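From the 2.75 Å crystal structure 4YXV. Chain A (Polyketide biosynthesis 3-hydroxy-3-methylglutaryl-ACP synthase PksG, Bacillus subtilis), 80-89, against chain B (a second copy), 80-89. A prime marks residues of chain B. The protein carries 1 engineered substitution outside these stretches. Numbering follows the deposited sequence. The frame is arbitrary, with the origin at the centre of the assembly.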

ATOM      1  N   CYS A  80      -6.071   2.177   4.267  1.00 39.47           N
ATOM      2  CA  CYS A  80      -5.360   3.244   3.624  1.00 37.63           C
ATOM      3  C   CYS A  80      -4.997   4.168   4.723  1.00 37.27           C
ATOM      4  O   CYS A  80      -5.879   4.688   5.389  1.00 38.06           O
ATOM      5  N   SER A  81      -3.712   4.387   4.941  1.00 36.97           N
ATOM      6  CA  SER A  81      -3.317   5.183   6.100  1.00 38.74           C
ATOM      7  C   SER A  81      -1.989   5.862   5.886  1.00 39.85           C
ATOM      8  O   SER A  81      -1.215   5.476   5.007  1.00 48.04           O
ATOM      9  N   GLU A  82      -1.738   6.893   6.681  1.00 38.54           N
ATOM     10  CA  GLU A  82      -0.380   7.430   6.874  1.00 37.80           C
ATOM     11  C   GLU A  82      -0.089   7.435   8.371  1.00 35.60           C
ATOM     12  O   GLU A  82       0.755   8.182   8.854  1.00 37.01           O
ATOM     13  N   SER A  83      -0.787   6.565   9.085  1.00 32.19           N
ATOM     14  CA  SER A  83      -0.720   6.476  10.508  1.00 30.78           C
ATOM     15  C   SER A  83      -0.475   5.010  10.825  1.00 32.16           C
ATOM     16  O   SER A  83      -1.092   4.464  11.723  1.00 32.30           O
ATOM     17  N   GLY A  84       0.428   4.378  10.090  1.00 32.50           N
ATOM     18  CA  GLY A  84       0.704   2.973  10.267  1.00 32.06           C
ATOM     19  C   GLY A  84       1.502   2.696  11.525  1.00 32.40           C
ATOM     20  O   GLY A  84       2.300   3.513  11.956  1.00 32.28           O
ATOM     21  N   ILE A  85       1.335   1.486  12.042  1.00 35.43           N
ATOM     22  CA  ILE A  85       1.869   1.050  13.325  1.00 35.73           C
ATOM     23  C   ILE A  85       3.091   0.119  13.186  1.00 38.67           C
ATOM     24  O   ILE A  85       3.657  -0.323  14.156  1.00 37.15           O
ATOM     25  N   ASP A  86       3.484  -0.184  11.964  1.00 41.82           N
ATOM     26  CA  ASP A  86       4.515  -1.152  11.732  1.00 42.39           C
ATOM     27  C   ASP A  86       5.009  -0.970  10.300  1.00 40.57           C
ATOM     28  O   ASP A  86       4.296  -0.463   9.459  1.00 43.01           O
ATOM     29  N   PHE A  87       6.223  -1.394  10.016  1.00 38.75           N
ATOM     30  CA  PHE A  87       6.768  -1.242   8.683  1.00 37.57           C
ATOM     31  C   PHE A  87       6.250  -2.299   7.747  1.00 36.26           C
ATOM     32  O   PHE A  87       6.183  -2.058   6.534  1.00 34.09           O
ATOM     33  N   GLY A  88       5.930  -3.461   8.310  1.00 33.20           N
ATOM     34  CA  GLY A  88       5.507  -4.599   7.518  1.00 33.34           C
ATOM     35  C   GLY A  88       4.099  -5.054   7.786  1.00 32.86           C
ATOM     36  O   GLY A  88       3.369  -5.355   6.853  1.00 33.95           O
ATOM     37  N   LYS A  89       3.722  -5.125   9.062  1.00 32.78           N
ATOM     38  CA  LYS A  89       2.390  -5.582   9.443  1.00 31.27           C
ATOM     39  C   LYS A  89       1.372  -4.508   9.160  1.00 31.06           C
ATOM     40  O   LYS A  89       1.381  -3.457   9.781  1.00 38.85           O
TER
ATOM     41  N   CYS B  80       6.283  -1.947  -3.568  1.00 36.80           N
ATOM     42  CA  CYS B  80       5.861  -2.866  -2.549  1.00 38.70           C
ATOM     43  C   CYS B  80       7.038  -2.998  -1.619  1.00 40.72           C
ATOM     44  O   CYS B  80       8.090  -3.412  -2.051  1.00 43.64           O
ATOM     45  N   SER B  81       6.887  -2.617  -0.358  1.00 39.00           N
ATOM     46  CA  SER B  81       8.028  -2.597   0.526  1.00 37.74           C
ATOM     47  C   SER B  81       7.631  -2.777   1.974  1.00 36.88           C
ATOM     48  O   SER B  81       6.480  -2.609   2.333  1.00 38.86           O
ATOM     49  N   GLU B  82       8.597  -3.160   2.794  1.00 36.93           N
ATOM     50  CA  GLU B  82       8.476  -3.058   4.269  1.00 36.92           C
ATOM     51  C   GLU B  82       9.643  -2.267   4.782  1.00 32.87           C
ATOM     52  O   GLU B  82      10.019  -2.369   5.938  1.00 32.48           O
ATOM     53  N   SER B  83      10.222  -1.475   3.895  1.00 31.58           N
ATOM     54  CA  SER B  83      11.404  -0.696   4.231  1.00 31.61           C
ATOM     55  C   SER B  83      11.166   0.690   3.661  1.00 31.17           C
ATOM     56  O   SER B  83      11.982   1.273   2.965  1.00 31.74           O
ATOM     57  N   GLY B  84       9.984   1.208   4.014  1.00 32.71           N
ATOM     58  CA  GLY B  84       9.550   2.524   3.630  1.00 33.38           C
ATOM     59  C   GLY B  84      10.282   3.614   4.394  1.00 35.67           C
ATOM     60  O   GLY B  84      10.709   3.419   5.527  1.00 36.15           O
ATOM     61  N   ILE B  85      10.396   4.766   3.750  1.00 36.16           N
ATOM     62  CA  ILE B  85      11.212   5.875   4.188  1.00 36.34           C
ATOM     63  C   ILE B  85      10.389   6.995   4.797  1.00 39.22           C
ATOM     64  O   ILE B  85      10.928   7.994   5.249  1.00 45.98           O
ATOM     65  N   ASP B  86       9.078   6.850   4.812  1.00 41.60           N
ATOM     66  CA  ASP B  86       8.216   7.921   5.261  1.00 39.16           C
ATOM     67  C   ASP B  86       6.864   7.326   5.593  1.00 37.49           C
ATOM     68  O   ASP B  86       6.516   6.286   5.080  1.00 35.88           O
ATOM     69  N   PHE B  87       6.090   7.992   6.434  1.00 38.99           N
ATOM     70  CA  PHE B  87       4.786   7.467   6.816  1.00 39.46           C
ATOM     71  C   PHE B  87       3.753   7.751   5.775  1.00 35.93           C
ATOM     72  O   PHE B  87       2.804   6.976   5.638  1.00 35.19           O
ATOM     73  N   GLY B  88       3.944   8.844   5.045  1.00 33.82           N
ATOM     74  CA  GLY B  88       3.012   9.241   3.993  1.00 36.15           C
ATOM     75  C   GLY B  88       3.558   9.185   2.566  1.00 35.44           C
ATOM     76  O   GLY B  88       2.881   8.706   1.672  1.00 36.78           O
ATOM     77  N   LYS B  89       4.762   9.704   2.358  1.00 33.62           N
ATOM     78  CA  LYS B  89       5.352   9.782   1.029  1.00 33.33           C
ATOM     79  C   LYS B  89       5.824   8.409   0.584  1.00 31.44           C
ATOM     80  O   LYS B  89       6.732   7.844   1.166  1.00 33.47           O
TER

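This is a small, nearly symmetric loop-to-loop contact between two copies of one protein, built from a phenylalanine ring, a glutamate and two glycines on each side, with no direct hydrogen bond across it. By CA position, Glu82 lies nearest Gly88′ (CA to CA 4.8 Å) and, in the reciprocal pairing, Gly88 lies nearest Glu82′ (4.7 Å between CA atoms).

Phe87 and Phe87′ give up the most surface. Both adopt chi1 m with chi2 near 90° in magnitude; CA-to-CB points toward the partner in Phe87 and sideways in Phe87′. Each ring presents its edge to a glycine carbonyl: Phe87 CE1 lies 3.5 Å from Gly84′ O, and Phe87′ CE1 lies 3.6 Å from Gly84 O. The oxygen sits near the ring plane, where the slightly positive rim hydrogens suit it.

Glu82 and Glu82′ leave the backbone sideways, with chi1 p and chi2 t, and run past the opposing glycine. Glu82 CB is 3.9 Å from Gly88′ CA, and Glu82′ CB is 3.8 Å from Gly88 CA. Glycine makes room here: an ideal CB on Gly88′ would stand only 3.2 Å from Glu82 OE2, and one on Gly88 only 3.2 Å from Glu82′ OE2. Beside this packing, Glu82 CA approaches Phe87′ O at 3.4 Å, and Glu82′ CA approaches Phe87 O at 3.4 Å, each in a CA-H...O contact.

One water adds a polar link, donating to Phe87′ O at 2.7 Å and accepting a weak bond from Gly84 N at 3.4 Å.

Asp86 and Ser81 hold their own loops from within. Asp86 OD1, on a chi1 t side chain, accepts from Gly88 N and Lys89 N, both at 2.8 Å, while Ser81 OG (chi1 t) accepts from Ser83 N at 2.9 Å; the second copy repeats all three bonds. Ile85 and Lys89 point away in both chains.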

ATOM      1  CB  CYS A  80      -6.299   3.943   2.645  1.00 38.78           C
ATOM      2  SG  CYS A  80      -7.206   2.832   1.535  1.00 36.51           S
ATOM      3  CB  SER A  81      -3.253   4.266   7.333  1.00 38.55           C
ATOM      4  OG  SER A  81      -3.125   4.991   8.539  1.00 38.47           O
ATOM      5  CB  GLU A  82      -0.175   8.833   6.232  1.00 40.40           C
ATOM      6  CG  GLU A  82      -1.273   9.880   6.459  1.00 43.49           C
ATOM      7  CD  GLU A  82      -1.111  11.110   5.562  1.00 45.70           C
ATOM      8  OE1 GLU A  82      -2.007  11.384   4.746  1.00 53.15           O
ATOM      9  OE2 GLU A  82      -0.093  11.827   5.675  1.00 53.79           O
ATOM     10  CB  SER A  83      -2.063   6.890  11.118  1.00 30.88           C
ATOM     11  OG  SER A  83      -2.411   8.190  10.792  1.00 28.25           O
ATOM     12  CB  ILE A  85       0.778   0.272  14.069  1.00 37.52           C
ATOM     13  CG1 ILE A  85       0.269  -0.914  13.224  1.00 36.82           C
ATOM     14  CG2 ILE A  85      -0.392   1.184  14.432  1.00 38.68           C
ATOM     15  CD1 ILE A  85      -0.633  -1.839  14.011  1.00 36.94           C
ATOM     16  CB  ASP A  86       3.907  -2.530  11.906  1.00 47.22           C
ATOM     17  CG  ASP A  86       4.950  -3.619  12.018  1.00 54.90           C
ATOM     18  OD1 ASP A  86       5.512  -4.062  10.961  1.00 56.08           O
ATOM     19  OD2 ASP A  86       5.189  -4.042  13.180  1.00 56.82           O
ATOM     20  CB  PHE A  87       8.291  -1.275   8.696  1.00 37.30           C
ATOM     21  CG  PHE A  87       8.874  -0.004   9.137  1.00 41.89           C
ATOM     22  CD1 PHE A  87       9.219   0.974   8.210  1.00 44.85           C
ATOM     23  CD2 PHE A  87       9.024   0.259  10.484  1.00 45.31           C
ATOM     24  CE1 PHE A  87       9.719   2.192   8.634  1.00 44.79           C
ATOM     25  CE2 PHE A  87       9.519   1.468  10.912  1.00 45.53           C
ATOM     26  CZ  PHE A  87       9.873   2.434   9.991  1.00 46.05           C
ATOM     27  CB  LYS A  89       2.329  -5.984  10.936  1.00 29.20           C
ATOM     28  CG  LYS A  89       0.991  -6.569  11.378  1.00 26.00           C
ATOM     29  CD  LYS A  89       1.057  -7.244  12.709  1.00 24.29           C
ATOM     30  CE  LYS A  89      -0.220  -8.020  12.949  1.00 26.55           C
ATOM     31  NZ  LYS A  89      -0.070  -9.182  13.898  1.00 27.96           N
TER
ATOM     32  CB  CYS B  80       5.548  -4.204  -3.194  1.00 39.82           C
ATOM     33  SG  CYS B  80       4.457  -4.133  -4.653  1.00 38.58           S
ATOM     34  CB  SER B  81       8.780  -1.274   0.340  1.00 39.28           C
ATOM     35  OG  SER B  81      10.056  -1.265   0.979  1.00 34.52           O
ATOM     36  CB  GLU B  82       8.375  -4.435   4.979  1.00 39.92           C
ATOM     37  CG  GLU B  82       9.332  -5.553   4.507  1.00 43.60           C
ATOM     38  CD  GLU B  82       8.942  -6.933   5.053  1.00 47.77           C
ATOM     39  OE1 GLU B  82       8.597  -7.835   4.258  1.00 51.41           O
ATOM     40  OE2 GLU B  82       8.934  -7.115   6.290  1.00 54.29           O
ATOM     41  CB  SER B  83      12.724  -1.447   3.853  1.00 33.59           C
ATOM     42  OG  SER B  83      13.093  -1.455   2.488  1.00 36.98           O
ATOM     43  CB  ILE B  85      11.966   6.482   2.989  1.00 37.74           C
ATOM     44  CG1 ILE B  85      10.999   6.903   1.886  1.00 36.96           C
ATOM     45  CG2 ILE B  85      12.984   5.487   2.441  1.00 38.06           C
ATOM     46  CD1 ILE B  85      11.657   7.692   0.788  1.00 37.88           C
ATOM     47  CB  ASP B  86       8.092   8.924   4.132  1.00 41.88           C
ATOM     48  CG  ASP B  86       7.487  10.245   4.576  1.00 46.78           C
ATOM     49  OD1 ASP B  86       6.214  10.352   4.724  1.00 40.34           O
ATOM     50  OD2 ASP B  86       8.314  11.189   4.729  1.00 51.26           O
ATOM     51  CB  PHE B  87       4.326   8.031   8.156  1.00 41.43           C
ATOM     52  CG  PHE B  87       4.974   7.371   9.297  1.00 45.82           C
ATOM     53  CD1 PHE B  87       4.400   6.242   9.879  1.00 54.12           C
ATOM     54  CD2 PHE B  87       6.192   7.805   9.734  1.00 47.30           C
ATOM     55  CE1 PHE B  87       5.030   5.589  10.921  1.00 56.41           C
ATOM     56  CE2 PHE B  87       6.829   7.159  10.764  1.00 52.90           C
ATOM     57  CZ  PHE B  87       6.253   6.055  11.369  1.00 56.26           C
ATOM     58  CB  LYS B  89       6.532  10.770   1.004  1.00 33.08           C
ATOM     59  CG  LYS B  89       7.128  10.969  -0.376  1.00 32.29           C
ATOM     60  CD  LYS B  89       8.062  12.159  -0.435  1.00 32.61           C
ATOM     61  CE  LYS B  89       8.437  12.454  -1.877  1.00 33.20           C
ATOM     62  NZ  LYS B  89       8.819  13.882  -2.147  1.00 34.00           N
TER
HETATM   63  O   HOH W   1       2.248   4.901   7.263  1.00 27.61           O